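Local coordinates for hypothetical protein Ta0108 (Thermoplasma acidophilum, PDB 1RLK) that probably hydrolyses peptidyl-tRNAs released prematurely from the ribosome, freeing the tRNA from its N-acylated amino acid, at residues V56-L61 with G112-L117; D62-I67 with G92-I97; V2-I7 with G50-V55. All coordinates share one frame; numbering follows the deposited sequence.

Contact 1: residues V56-L61 with G112-L117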
ATOM      1  N   VAL A  56      -8.168  -0.064  -1.327  1.00 20.45           N
ATOM      2  CA  VAL A  56      -9.141  -0.789  -0.531  1.00 20.85           C
ATOM      3  C   VAL A  56      -9.087  -0.302   0.901  1.00 21.49           C
ATOM      4  O   VAL A  56      -8.124   0.360   1.327  1.00 20.66           O
ATOM      5  CB  VAL A  56      -8.900  -2.313  -0.595  1.00 21.05           C
ATOM      6  CG1 VAL A  56      -9.096  -2.821  -2.011  1.00 21.29           C
ATOM      7  CG2 VAL A  56      -7.481  -2.715  -0.061  1.00 21.79           C
ATOM      8  N   LYS A  57     -10.128  -0.624   1.650  1.00 22.13           N
ATOM      9  CA  LYS A  57     -10.174  -0.321   3.058  1.00 23.10           C
ATOM     10  C   LYS A  57     -10.195  -1.617   3.869  1.00 23.44           C
ATOM     11  O   LYS A  57     -10.705  -2.637   3.409  1.00 23.14           O
ATOM     12  CB  LYS A  57     -11.336   0.607   3.391  1.00 23.43           C
ATOM     13  CG  LYS A  57     -12.733   0.058   3.169  1.00 26.55           C
ATOM     14  CD  LYS A  57     -13.782   1.139   3.435  1.00 28.51           C
ATOM     15  CE  LYS A  57     -15.123   0.821   2.764  1.00 30.41           C
ATOM     16  NZ  LYS A  57     -16.271   1.331   3.554  1.00 31.18           N
ATOM     17  N   VAL A  58      -9.570  -1.574   5.046  1.00 23.65           N
ATOM     18  CA  VAL A  58      -9.489  -2.722   5.942  1.00 23.81           C
ATOM     19  C   VAL A  58      -9.963  -2.282   7.325  1.00 24.14           C
ATOM     20  O   VAL A  58      -9.965  -1.097   7.654  1.00 23.17           O
ATOM     21  CB  VAL A  58      -8.067  -3.375   5.955  1.00 23.76           C
ATOM     22  CG1 VAL A  58      -7.694  -3.798   4.575  1.00 23.73           C
ATOM     23  CG2 VAL A  58      -6.999  -2.455   6.543  1.00 23.12           C
ATOM     24  N   ASN A  59     -10.402  -3.239   8.124  1.00 25.14           N
ATOM     25  CA  ASN A  59     -11.082  -2.917   9.375  1.00 25.77           C
ATOM     26  C   ASN A  59     -10.147  -2.455  10.480  1.00 25.72           C
ATOM     27  O   ASN A  59     -10.517  -1.633  11.313  1.00 25.29           O
ATOM     28  CB  ASN A  59     -11.857  -4.137   9.874  1.00 26.68           C
ATOM     29  CG  ASN A  59     -13.086  -4.400   9.053  1.00 28.77           C
ATOM     30  OD1 ASN A  59     -13.735  -3.461   8.577  1.00 31.56           O
ATOM     31  ND2 ASN A  59     -13.424  -5.680   8.882  1.00 32.13           N
ATOM     32  N   ASP A  60      -8.939  -3.002  10.499  1.00 25.71           N
ATOM     33  CA  ASP A  60      -8.054  -2.734  11.622  1.00 25.86           C
ATOM     34  C   ASP A  60      -6.606  -3.106  11.335  1.00 25.54           C
ATOM     35  O   ASP A  60      -6.249  -3.528  10.230  1.00 24.61           O
ATOM     36  CB  ASP A  60      -8.590  -3.426  12.903  1.00 26.09           C
ATOM     37  CG  ASP A  60      -8.839  -4.901  12.719  1.00 26.86           C
ATOM     38  OD1 ASP A  60      -8.088  -5.574  11.980  1.00 26.87           O
ATOM     39  OD2 ASP A  60      -9.776  -5.487  13.301  1.00 32.02           O
ATOM     40  N   LEU A  61      -5.768  -2.913  12.348  1.00 25.39           N
ATOM     41  CA  LEU A  61      -4.349  -3.166  12.239  1.00 25.04           C
ATOM     42  C   LEU A  61      -4.065  -4.608  11.900  1.00 24.98           C
ATOM     43  O   LEU A  61      -3.196  -4.905  11.095  1.00 24.32           O
ATOM     44  CB  LEU A  61      -3.656  -2.765  13.553  1.00 24.89           C
ATOM     45  CG  LEU A  61      -2.131  -2.776  13.486  1.00 26.16           C
ATOM     46  CD1 LEU A  61      -1.650  -1.941  12.312  1.00 26.04           C
ATOM     47  CD2 LEU A  61      -1.588  -2.233  14.810  1.00 27.16           C
ATOM     48  N   GLY A 112      -7.954  -8.870  -2.623  1.00 22.65           N
ATOM     49  CA  GLY A 112      -9.224  -8.946  -3.342  1.00 23.69           C
ATOM     50  C   GLY A 112     -10.460  -9.005  -2.474  1.00 24.64           C
ATOM     51  O   GLY A 112     -11.543  -8.584  -2.884  1.00 24.55           O
ATOM     52  N   LYS A 113     -10.281  -9.487  -1.248  1.00 25.44           N
ATOM     53  CA  LYS A 113     -11.368  -9.731  -0.296  1.00 25.86           C
ATOM     54  C   LYS A 113     -11.878  -8.447   0.327  1.00 25.51           C
ATOM     55  O   LYS A 113     -13.023  -8.379   0.823  1.00 25.88           O
ATOM     56  CB  LYS A 113     -10.898 -10.709   0.800  0.52 26.26           C
ATOM     57  CG  LYS A 113      -9.379 -10.625   1.177  0.52 26.88           C
ATOM     58  CD  LYS A 113      -8.367 -11.278   0.184  0.52 27.24           C
ATOM     59  CE  LYS A 113      -8.971 -12.229  -0.869  0.52 28.62           C
ATOM     60  NZ  LYS A 113      -8.063 -12.355  -2.036  0.52 26.78           N
ATOM     61  N   TYR A 114     -11.051  -7.403   0.288  1.00 24.40           N
ATOM     62  CA  TYR A 114     -11.376  -6.155   0.965  1.00 23.43           C
ATOM     63  C   TYR A 114     -12.210  -5.233   0.079  1.00 23.19           C
ATOM     64  O   TYR A 114     -12.022  -5.213  -1.129  1.00 22.75           O
ATOM     65  CB  TYR A 114     -10.073  -5.447   1.381  1.00 23.68           C
ATOM     66  CG  TYR A 114      -9.233  -6.290   2.309  1.00 22.66           C
ATOM     67  CD1 TYR A 114      -9.628  -6.515   3.624  1.00 24.22           C
ATOM     68  CD2 TYR A 114      -8.073  -6.893   1.865  1.00 23.66           C
ATOM     69  CE1 TYR A 114      -8.869  -7.299   4.480  1.00 24.20           C
ATOM     70  CE2 TYR A 114      -7.302  -7.688   2.718  1.00 25.93           C
ATOM     71  CZ  TYR A 114      -7.708  -7.881   4.028  1.00 25.64           C
ATOM     72  OH  TYR A 114      -6.956  -8.681   4.885  1.00 28.95           O
ATOM     73  N   LYS A 115     -13.106  -4.474   0.704  1.00 23.57           N
ATOM     74  CA  LYS A 115     -13.923  -3.462   0.034  1.00 24.37           C
ATOM     75  C   LYS A 115     -13.115  -2.285  -0.513  1.00 24.80           C
ATOM     76  O   LYS A 115     -12.231  -1.752   0.174  1.00 24.09           O
ATOM     77  CB  LYS A 115     -14.937  -2.897   1.012  1.00 24.34           C
ATOM     78  CG  LYS A 115     -15.927  -3.906   1.537  1.00 26.57           C
ATOM     79  CD  LYS A 115     -17.168  -3.224   2.077  1.00 28.26           C
ATOM     80  CE  LYS A 115     -18.025  -4.193   2.892  1.00 29.44           C
ATOM     81  NZ  LYS A 115     -19.080  -3.485   3.660  1.00 30.97           N
ATOM     82  N   LEU A 116     -13.445  -1.842  -1.726  1.00 24.74           N
ATOM     83  CA  LEU A 116     -12.844  -0.633  -2.267  1.00 24.79           C
ATOM     84  C   LEU A 116     -13.163   0.538  -1.343  1.00 25.09           C
ATOM     85  O   LEU A 116     -14.257   0.614  -0.750  1.00 24.07           O
ATOM     86  CB  LEU A 116     -13.341  -0.340  -3.685  1.00 25.00           C
ATOM     87  CG  LEU A 116     -12.977  -1.339  -4.779  1.00 25.53           C
ATOM     88  CD1 LEU A 116     -13.626  -0.970  -6.106  1.00 25.93           C
ATOM     89  CD2 LEU A 116     -11.478  -1.424  -4.952  1.00 25.69           C
ATOM     90  N   LEU A 117     -12.197   1.442  -1.199  1.00 25.05           N
ATOM     91  CA  LEU A 117     -12.407   2.646  -0.414  1.00 26.03           C
ATOM     92  C   LEU A 117     -13.428   3.487  -1.151  1.00 26.42           C
ATOM     93  O   LEU A 117     -14.313   4.039  -0.522  1.00 27.41           O
ATOM     94  CB  LEU A 117     -11.102   3.442  -0.207  1.00 25.80           C
ATOM     95  CG  LEU A 117     -11.277   4.791   0.516  1.00 27.24           C
ATOM     96  CD1 LEU A 117     -11.620   4.583   1.998  1.00 27.66           C
ATOM     97  CD2 LEU A 117     -10.050   5.668   0.397  1.00 28.31           C
ATOM     98  OXT LEU A 117     -13.386   3.611  -2.376  1.00 27.39           O
TER
HETATM   99  O   HOH W   1     -12.841  -4.341   3.739  1.00 23.49           O
HETATM  100  O   HOH W   2     -17.889  -0.832   5.516  1.00 48.89           O
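Along the outer edge of the sheet, strand residues Val56 and Lys57 receive the C-terminal tail, Tyr114 to Leu117, through a single beta bridge between Val56 and Leu116. The N-H of Lys57 meets Lys115 O at 2.8 Å in a nearly straight bond of 169°. A water joins the same backbones again, donating to Lys57 O at 2.8 Å and accepting from Lys115 N. Tyr114 turns its side chain inward: CG lies anti to the carbonyl carbon (chi1 -60°), which lays the ring across Val58. Val58 CG1 sits over one ring face, 3.7 Å from the centroid and 19° off the normal, a CH-pi contact well suited to a branched methyl. Val56 packs on the base of the same side chain, its CB 3.9 Å from Tyr114 CB, and its CG1 touches Leu116 CD2. The Lys57 side chain crosses that of Lys115 at a slant, its CE 3.6 Å from Leu116 O; a lysine suits this partly exposed position, being apolar along its length with an amine at its tip. The phenol OH of Tyr114 hydrogen-bonds Glu63 of helix 61-74, and its ring also packs on Ile67. Val56 and Val58 also touch Ala8 of strand 3-10, so the tail closes over the junction of sheet and helix.

Contact 2: residues D62-I67 with G92-I97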
ATOM      1  N   ASP A  62      -4.813  -5.527  12.501  1.00 25.83           N
ATOM      2  CA  ASP A  62      -4.622  -6.947  12.197  1.00 26.04           C
ATOM      3  C   ASP A  62      -4.705  -7.242  10.703  1.00 24.96           C
ATOM      4  O   ASP A  62      -3.907  -8.018  10.171  1.00 25.14           O
ATOM      5  CB  ASP A  62      -5.632  -7.802  12.974  1.00 27.17           C
ATOM      6  CG  ASP A  62      -5.263  -7.936  14.445  1.00 30.82           C
ATOM      7  OD1 ASP A  62      -4.094  -8.308  14.736  1.00 34.49           O
ATOM      8  OD2 ASP A  62      -6.074  -7.674  15.372  1.00 35.85           O
ATOM      9  N   GLU A  63      -5.636  -6.610  10.007  1.00 24.06           N
ATOM     10  CA  GLU A  63      -5.750  -6.833   8.559  1.00 23.74           C
ATOM     11  C   GLU A  63      -4.529  -6.297   7.834  1.00 22.18           C
ATOM     12  O   GLU A  63      -4.000  -6.957   6.959  1.00 21.89           O
ATOM     13  CB  GLU A  63      -7.014  -6.187   7.976  1.00 24.32           C
ATOM     14  CG  GLU A  63      -8.330  -6.591   8.630  1.00 27.11           C
ATOM     15  CD  GLU A  63      -8.619  -8.074   8.538  1.00 31.40           C
ATOM     16  OE1 GLU A  63      -8.116  -8.739   7.607  1.00 31.76           O
ATOM     17  OE2 GLU A  63      -9.364  -8.573   9.420  1.00 37.01           O
ATOM     18  N   ILE A  64      -4.084  -5.096   8.197  1.00 21.50           N
ATOM     19  CA  ILE A  64      -2.807  -4.564   7.680  1.00 21.02           C
ATOM     20  C   ILE A  64      -1.669  -5.582   7.830  1.00 20.94           C
ATOM     21  O   ILE A  64      -0.916  -5.829   6.894  1.00 20.45           O
ATOM     22  CB  ILE A  64      -2.424  -3.250   8.416  1.00 20.72           C
ATOM     23  CG1 ILE A  64      -3.457  -2.154   8.167  1.00 20.12           C
ATOM     24  CG2 ILE A  64      -1.040  -2.761   7.989  1.00 20.92           C
ATOM     25  CD1 ILE A  64      -3.473  -1.628   6.736  1.00 19.34           C
ATOM     26  N   MET A  65      -1.554  -6.184   9.010  1.00 21.83           N
ATOM     27  CA  MET A  65      -0.436  -7.090   9.292  1.00 22.10           C
ATOM     28  C   MET A  65      -0.581  -8.439   8.566  1.00 21.96           C
ATOM     29  O   MET A  65       0.411  -9.088   8.200  1.00 21.40           O
ATOM     30  CB  MET A  65      -0.305  -7.280  10.811  1.00 22.66           C
ATOM     31  CG  MET A  65      -0.010  -5.978  11.575  1.00 23.79           C
ATOM     32  SD  MET A  65       1.338  -5.017  10.837  1.00 25.49           S
ATOM     33  CE  MET A  65       2.625  -6.129  10.902  1.00 23.43           C
ATOM     34  N   GLU A  66      -1.819  -8.835   8.297  1.00 22.14           N
ATOM     35  CA  GLU A  66      -2.085 -10.040   7.519  1.00 22.09           C
ATOM     36  C   GLU A  66      -1.653  -9.852   6.071  1.00 20.95           C
ATOM     37  O   GLU A  66      -1.070 -10.732   5.476  1.00 20.55           O
ATOM     38  CB  GLU A  66      -3.583 -10.362   7.575  1.00 23.30           C
ATOM     39  CG  GLU A  66      -3.967 -11.646   6.873  1.00 26.97           C
ATOM     40  CD  GLU A  66      -3.405 -12.869   7.568  1.00 32.92           C
ATOM     41  OE1 GLU A  66      -3.110 -12.799   8.788  1.00 35.15           O
ATOM     42  OE2 GLU A  66      -3.264 -13.906   6.886  1.00 36.68           O
ATOM     43  N   ILE A  67      -1.951  -8.685   5.511  1.00 20.95           N
ATOM     44  CA  ILE A  67      -1.532  -8.319   4.162  1.00 20.21           C
ATOM     45  C   ILE A  67      -0.001  -8.344   4.068  1.00 19.94           C
ATOM     46  O   ILE A  67       0.591  -8.929   3.150  1.00 18.69           O
ATOM     47  CB  ILE A  67      -2.116  -6.908   3.824  1.00 20.86           C
ATOM     48  CG1 ILE A  67      -3.622  -7.012   3.578  1.00 21.13           C
ATOM     49  CG2 ILE A  67      -1.462  -6.297   2.588  1.00 21.35           C
ATOM     50  CD1 ILE A  67      -4.349  -5.687   3.608  1.00 21.89           C
ATOM     51  N   GLY A  92       4.820   7.169  14.335  1.00 32.31           N
ATOM     52  CA  GLY A  92       3.401   7.412  14.555  1.00 29.92           C
ATOM     53  C   GLY A  92       2.544   6.187  14.311  1.00 27.83           C
ATOM     54  O   GLY A  92       3.041   5.073  14.279  1.00 27.04           O
ATOM     55  N   THR A  93       1.244   6.399  14.157  1.00 26.23           N
ATOM     56  CA  THR A  93       0.300   5.301  13.934  1.00 25.28           C
ATOM     57  C   THR A  93       0.389   4.731  12.531  1.00 23.71           C
ATOM     58  O   THR A  93       0.589   5.485  11.571  1.00 22.08           O
ATOM     59  CB  THR A  93      -1.113   5.795  14.155  1.00 25.67           C
ATOM     60  OG1 THR A  93      -1.216   6.347  15.465  1.00 26.92           O
ATOM     61  CG2 THR A  93      -2.094   4.643  14.136  1.00 25.59           C
ATOM     62  N   ILE A  94       0.231   3.405  12.428  1.00 22.62           N
ATOM     63  CA  ILE A  94       0.160   2.701  11.145  1.00 21.95           C
ATOM     64  C   ILE A  94      -1.201   2.992  10.517  1.00 21.32           C
ATOM     65  O   ILE A  94      -2.228   2.687  11.120  1.00 21.03           O
ATOM     66  CB  ILE A  94       0.360   1.183  11.329  1.00 21.80           C
ATOM     67  CG1 ILE A  94       1.805   0.887  11.741  1.00 21.83           C
ATOM     68  CG2 ILE A  94       0.017   0.448  10.058  1.00 22.33           C
ATOM     69  CD1 ILE A  94       2.089  -0.558  12.082  1.00 22.78           C
ATOM     70  N   THR A  95      -1.187   3.592   9.321  1.00 20.66           N
ATOM     71  CA  THR A  95      -2.398   4.061   8.631  1.00 19.81           C
ATOM     72  C   THR A  95      -2.792   3.182   7.457  1.00 19.37           C
ATOM     73  O   THR A  95      -3.971   3.030   7.171  1.00 20.31           O
ATOM     74  CB  THR A  95      -2.206   5.512   8.105  1.00 19.84           C
ATOM     75  OG1 THR A  95      -1.004   5.623   7.314  1.00 18.42           O
ATOM     76  CG2 THR A  95      -1.998   6.464   9.243  1.00 19.34           C
ATOM     77  N   CYS A  96      -1.812   2.650   6.747  1.00 18.79           N
ATOM     78  CA  CYS A  96      -2.062   1.905   5.529  1.00 18.56           C
ATOM     79  C   CYS A  96      -0.854   1.093   5.114  1.00 18.66           C
ATOM     80  O   CYS A  96       0.205   1.184   5.730  1.00 19.18           O
ATOM     81  CB  CYS A  96      -2.472   2.871   4.410  1.00 18.68           C
ATOM     82  SG  CYS A  96      -1.177   4.022   3.911  1.00 19.54           S
ATOM     83  N   ILE A  97      -1.015   0.259   4.091  1.00 17.86           N
ATOM     84  CA  ILE A  97       0.098  -0.492   3.528  1.00 17.64           C
ATOM     85  C   ILE A  97       0.013  -0.489   2.009  1.00 17.42           C
ATOM     86  O   ILE A  97      -1.050  -0.740   1.440  1.00 17.50           O
ATOM     87  CB  ILE A  97       0.151  -1.935   4.092  1.00 17.20           C
ATOM     88  CG1 ILE A  97       1.344  -2.690   3.530  1.00 17.16           C
ATOM     89  CG2 ILE A  97      -1.129  -2.706   3.803  1.00 17.04           C
ATOM     90  CD1 ILE A  97       1.581  -4.030   4.213  1.00 16.80           C
TER
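Ile64 holds CG1 anti to the carbonyl carbon and then bends at chi2, -69°, a turn that carries CD1 onto strand 94-97 while CG2 is left to face the same strand separately. Ile97 answers with CG1 anti to its backbone N, chi1 -178°, leaving CG2 in the crowded position between N and the carbonyl carbon, where it meets both isoleucines of the helix. Ile64 CD1 lies 3.9 Å from Ile97 CG2, and Ile67 CG2 approaches that same methyl at 3.8 Å. Ile97 is thus gripped from two successive points of the helix, three residues apart and therefore on one side of it. Ile64 CD1 also rests on the backbone at Cys96 CA, 4.0 Å away. Nearer the start of the strand the meeting is methyl to methyl, Ile64 CG2 to Ile94 CG2 at 4.0 Å. In each pair the two side chains run antiparallel alongside one another. No hydrogen bond crosses; branched, wholly apolar isoleucines suit an interface of purely apolar side-chain contacts. The helix and strand axes approach to 8.7 Å and cross at 38°. Around this layer, Ile64 and Ile67 also cover Val58 of strand 53-58, Ile67 and Ile97 both reach Ala8 of strand 3-10, and Ile94 leans on Ile80 of strand 78-82, which places helix 61-74 across one face of the whole sheet.

Contact 3: residues V2-I7 with G50-V55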
ATOM      1  N   VAL A   2      -2.401  -3.650 -16.515  1.00 35.90           N
ATOM      2  CA  VAL A   2      -2.339  -5.073 -16.051  1.00 36.13           C
ATOM      3  C   VAL A   2      -1.341  -5.231 -14.884  1.00 35.09           C
ATOM      4  O   VAL A   2      -1.490  -6.130 -14.035  1.00 35.69           O
ATOM      5  CB  VAL A   2      -2.036  -6.024 -17.247  1.00 36.46           C
ATOM      6  CG1 VAL A   2      -1.284  -7.290 -16.827  1.00 37.14           C
ATOM      7  CG2 VAL A   2      -3.331  -6.397 -17.971  1.00 37.44           C
ATOM      8  N   LYS A   3      -0.321  -4.372 -14.841  1.00 33.20           N
ATOM      9  CA  LYS A   3       0.411  -4.166 -13.599  1.00 31.24           C
ATOM     10  C   LYS A   3      -0.386  -3.138 -12.808  1.00 29.36           C
ATOM     11  O   LYS A   3      -0.853  -2.150 -13.368  1.00 29.20           O
ATOM     12  CB  LYS A   3       1.839  -3.680 -13.846  1.00 31.32           C
ATOM     13  CG  LYS A   3       2.723  -4.664 -14.616  1.00 32.42           C
ATOM     14  CD  LYS A   3       2.868  -6.011 -13.901  1.00 33.70           C
ATOM     15  CE  LYS A   3       3.828  -6.946 -14.638  1.00 35.32           C
ATOM     16  NZ  LYS A   3       3.094  -7.770 -15.619  1.00 36.26           N
ATOM     17  N   LYS A   4      -0.606  -3.414 -11.527  1.00 26.73           N
ATOM     18  CA  LYS A   4      -1.287  -2.488 -10.636  1.00 25.82           C
ATOM     19  C   LYS A   4      -0.544  -2.369  -9.300  1.00 23.56           C
ATOM     20  O   LYS A   4       0.222  -3.239  -8.923  1.00 23.18           O
ATOM     21  CB  LYS A   4      -2.724  -2.951 -10.369  1.00 26.27           C
ATOM     22  CG  LYS A   4      -3.549  -3.350 -11.624  1.00 27.85           C
ATOM     23  CD  LYS A   4      -4.458  -2.240 -12.115  1.00 29.46           C
ATOM     24  CE  LYS A   4      -5.426  -2.735 -13.210  1.00 31.29           C
ATOM     25  NZ  LYS A   4      -6.808  -2.982 -12.686  1.00 30.94           N
ATOM     26  N   MET A   5      -0.782  -1.271  -8.604  1.00 21.69           N
ATOM     27  CA  MET A   5      -0.416  -1.126  -7.202  1.00 20.02           C
ATOM     28  C   MET A   5      -1.683  -1.168  -6.364  1.00 18.95           C
ATOM     29  O   MET A   5      -2.705  -0.703  -6.816  1.00 19.14           O
ATOM     30  CB  MET A   5       0.327   0.199  -7.017  1.00 19.83           C
ATOM     31  CG  MET A   5       0.476   0.622  -5.591  1.00 18.62           C
ATOM     32  SD  MET A   5       1.462   2.095  -5.430  1.00 17.99           S
ATOM     33  CE  MET A   5       2.914   1.581  -6.086  1.00 14.77           C
ATOM     34  N   VAL A   6      -1.638  -1.756  -5.165  1.00 17.21           N
ATOM     35  CA  VAL A   6      -2.746  -1.695  -4.227  1.00 17.10           C
ATOM     36  C   VAL A   6      -2.313  -0.965  -2.969  1.00 16.95           C
ATOM     37  O   VAL A   6      -1.212  -1.198  -2.482  1.00 15.56           O
ATOM     38  CB  VAL A   6      -3.211  -3.105  -3.776  1.00 17.21           C
ATOM     39  CG1 VAL A   6      -4.396  -3.012  -2.818  1.00 17.35           C
ATOM     40  CG2 VAL A   6      -3.519  -3.957  -4.946  1.00 18.22           C
ATOM     41  N   ILE A   7      -3.180  -0.119  -2.430  1.00 16.71           N
ATOM     42  CA  ILE A   7      -2.968   0.436  -1.109  1.00 17.45           C
ATOM     43  C   ILE A   7      -4.170   0.136  -0.257  1.00 17.79           C
ATOM     44  O   ILE A   7      -5.291   0.446  -0.636  1.00 18.07           O
ATOM     45  CB  ILE A   7      -2.713   1.967  -1.158  1.00 16.95           C
ATOM     46  CG1 ILE A   7      -1.595   2.287  -2.138  1.00 16.98           C
ATOM     47  CG2 ILE A   7      -2.354   2.472   0.233  1.00 18.22           C
ATOM     48  CD1 ILE A   7      -2.083   2.693  -3.509  1.00 14.80           C
ATOM     49  N   GLY A  50       0.166   4.015 -16.884  1.00 26.83           N
ATOM     50  CA  GLY A  50      -0.568   5.032 -16.139  1.00 25.50           C
ATOM     51  C   GLY A  50      -0.601   4.825 -14.623  1.00 24.06           C
ATOM     52  O   GLY A  50      -1.509   5.305 -13.925  1.00 22.32           O
ATOM     53  N   GLN A  51       0.402   4.105 -14.127  1.00 22.92           N
ATOM     54  CA  GLN A  51       0.565   3.798 -12.702  1.00 22.20           C
ATOM     55  C   GLN A  51      -0.743   3.553 -11.958  1.00 22.16           C
ATOM     56  O   GLN A  51      -1.003   4.114 -10.875  1.00 20.57           O
ATOM     57  CB  GLN A  51       1.405   4.877 -12.028  1.00 22.20           C
ATOM     58  CG  GLN A  51       0.887   6.309 -12.097  1.00 22.07           C
ATOM     59  CD  GLN A  51       1.804   7.231 -11.321  1.00 23.07           C
ATOM     60  OE1 GLN A  51       1.994   7.039 -10.130  1.00 21.38           O
ATOM     61  NE2 GLN A  51       2.424   8.192 -12.007  1.00 26.12           N
ATOM     62  N   ARG A  52      -1.555   2.668 -12.534  1.00 21.92           N
ATOM     63  CA  ARG A  52      -2.859   2.346 -11.977  1.00 22.75           C
ATOM     64  C   ARG A  52      -2.772   1.811 -10.559  1.00 21.77           C
ATOM     65  O   ARG A  52      -1.917   0.996 -10.243  1.00 21.21           O
ATOM     66  CB  ARG A  52      -3.574   1.319 -12.849  1.00 23.63           C
ATOM     67  CG  ARG A  52      -3.898   1.854 -14.236  1.00 28.68           C
ATOM     68  CD  ARG A  52      -5.305   2.358 -14.368  1.00 35.20           C
ATOM     69  NE  ARG A  52      -6.287   1.281 -14.269  1.00 39.67           N
ATOM     70  CZ  ARG A  52      -6.541   0.386 -15.224  1.00 43.02           C
ATOM     71  NH1 ARG A  52      -5.897   0.425 -16.391  1.00 45.09           N
ATOM     72  NH2 ARG A  52      -7.453  -0.556 -15.009  1.00 43.06           N
ATOM     73  N   LYS A  53      -3.705   2.261  -9.734  1.00 21.27           N
ATOM     74  CA  LYS A  53      -3.749   1.961  -8.310  1.00 21.20           C
ATOM     75  C   LYS A  53      -5.147   1.545  -7.910  1.00 21.78           C
ATOM     76  O   LYS A  53      -6.139   2.111  -8.396  1.00 22.22           O
ATOM     77  CB  LYS A  53      -3.342   3.206  -7.510  1.00 20.99           C
ATOM     78  CG  LYS A  53      -1.894   3.583  -7.699  1.00 19.61           C
ATOM     79  CD  LYS A  53      -1.572   4.924  -7.077  1.00 17.94           C
ATOM     80  CE  LYS A  53      -0.204   5.400  -7.457  1.00 18.50           C
ATOM     81  NZ  LYS A  53      -0.043   5.691  -8.915  1.00 19.49           N
ATOM     82  N   ILE A  54      -5.218   0.551  -7.035  1.00 21.31           N
ATOM     83  CA  ILE A  54      -6.452   0.098  -6.414  1.00 20.92           C
ATOM     84  C   ILE A  54      -6.348   0.477  -4.931  1.00 20.78           C
ATOM     85  O   ILE A  54      -5.340   0.171  -4.300  1.00 20.08           O
ATOM     86  CB  ILE A  54      -6.571  -1.426  -6.560  1.00 21.08           C
ATOM     87  CG1 ILE A  54      -6.678  -1.829  -8.044  1.00 23.09           C
ATOM     88  CG2 ILE A  54      -7.751  -1.965  -5.767  1.00 21.17           C
ATOM     89  CD1 ILE A  54      -6.395  -3.278  -8.276  1.00 24.04           C
ATOM     90  N   VAL A  55      -7.350   1.153  -4.385  1.00 19.72           N
ATOM     91  CA  VAL A  55      -7.364   1.518  -2.968  1.00 20.30           C
ATOM     92  C   VAL A  55      -8.517   0.797  -2.275  1.00 20.45           C
ATOM     93  O   VAL A  55      -9.683   0.994  -2.615  1.00 19.37           O
ATOM     94  CB  VAL A  55      -7.503   3.051  -2.777  1.00 20.57           C
ATOM     95  CG1 VAL A  55      -7.395   3.428  -1.323  1.00 20.89           C
ATOM     96  CG2 VAL A  55      -6.460   3.777  -3.627  1.00 19.44           C
TER
HETATM   97  O   HOH W   3      -0.468   0.980 -14.561  1.00 24.54           O
HETATM   98  O   HOH W   4      -7.981  -0.973 -11.623  1.00 41.97           O
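Met5 is bonded through both its N-H and its carbonyl to the neighbouring strand: Met5 N gives to Arg52 O at 3.0 Å, and Met5 O takes Ile54 N at 2.8 Å. The ladder continues with Ile7 N to Ile54 O, 2.9 Å. Beside it the amine of Lys53, NZ, donates to Gln51 O and, also at 2.7 Å, to Gln51 OE1, tying down the turn that leads into the strand. An alanine in place of Lys53 would probably leave both Gln51 oxygens without this donor and the Gln51 side chain freer to swing. Lys4 and Arg52 run side by side, Lys4 CD 3.7 Å from Arg52 CB and CE over a guanidinium face. Their like charges come close, Lys4 NZ to Arg52 NH2 3.4 Å, a repulsion likely eased by a water that accepts from both, weakly from Arg52, and by the salt bridge from Lys4 to Glu104. Val6 and Ile54 face helix 104-111, while Met5 and Ile7 are buried against Ala28, Cys31, Val24 and Ala27 of helix 17-38. Strands 3-7 and 53-55 pair in parallel, their directions 27° apart; with helices 17-38 and 40-48 between them in sequence, this is a beta-alpha-beta crossover, here with two helices in the connection.

In the fold
All three contacts are built on one four-stranded mixed sheet, ordered 53-58, 3-10, 94-103, 78-82. Contact 3 pairs the first two of these strands and closes first along the chain; contact 1 then opens on the same strand 53-58, and the whole of contact 2 falls between its two segments. The centres of contacts 1 and 2 lie about 11 Å apart, those of 1 and 3 about 15 Å, and those of 2 and 3 about 18 Å, on opposite sides of the chain's centre. Strand 53-58 leads directly into helix 61-74, so contacts 1 and 2 meet where Val58 packs on Ile64. Backbone bonds from Val55 to Leu117 and from Ile7 to Val56 join contacts 3 and 1.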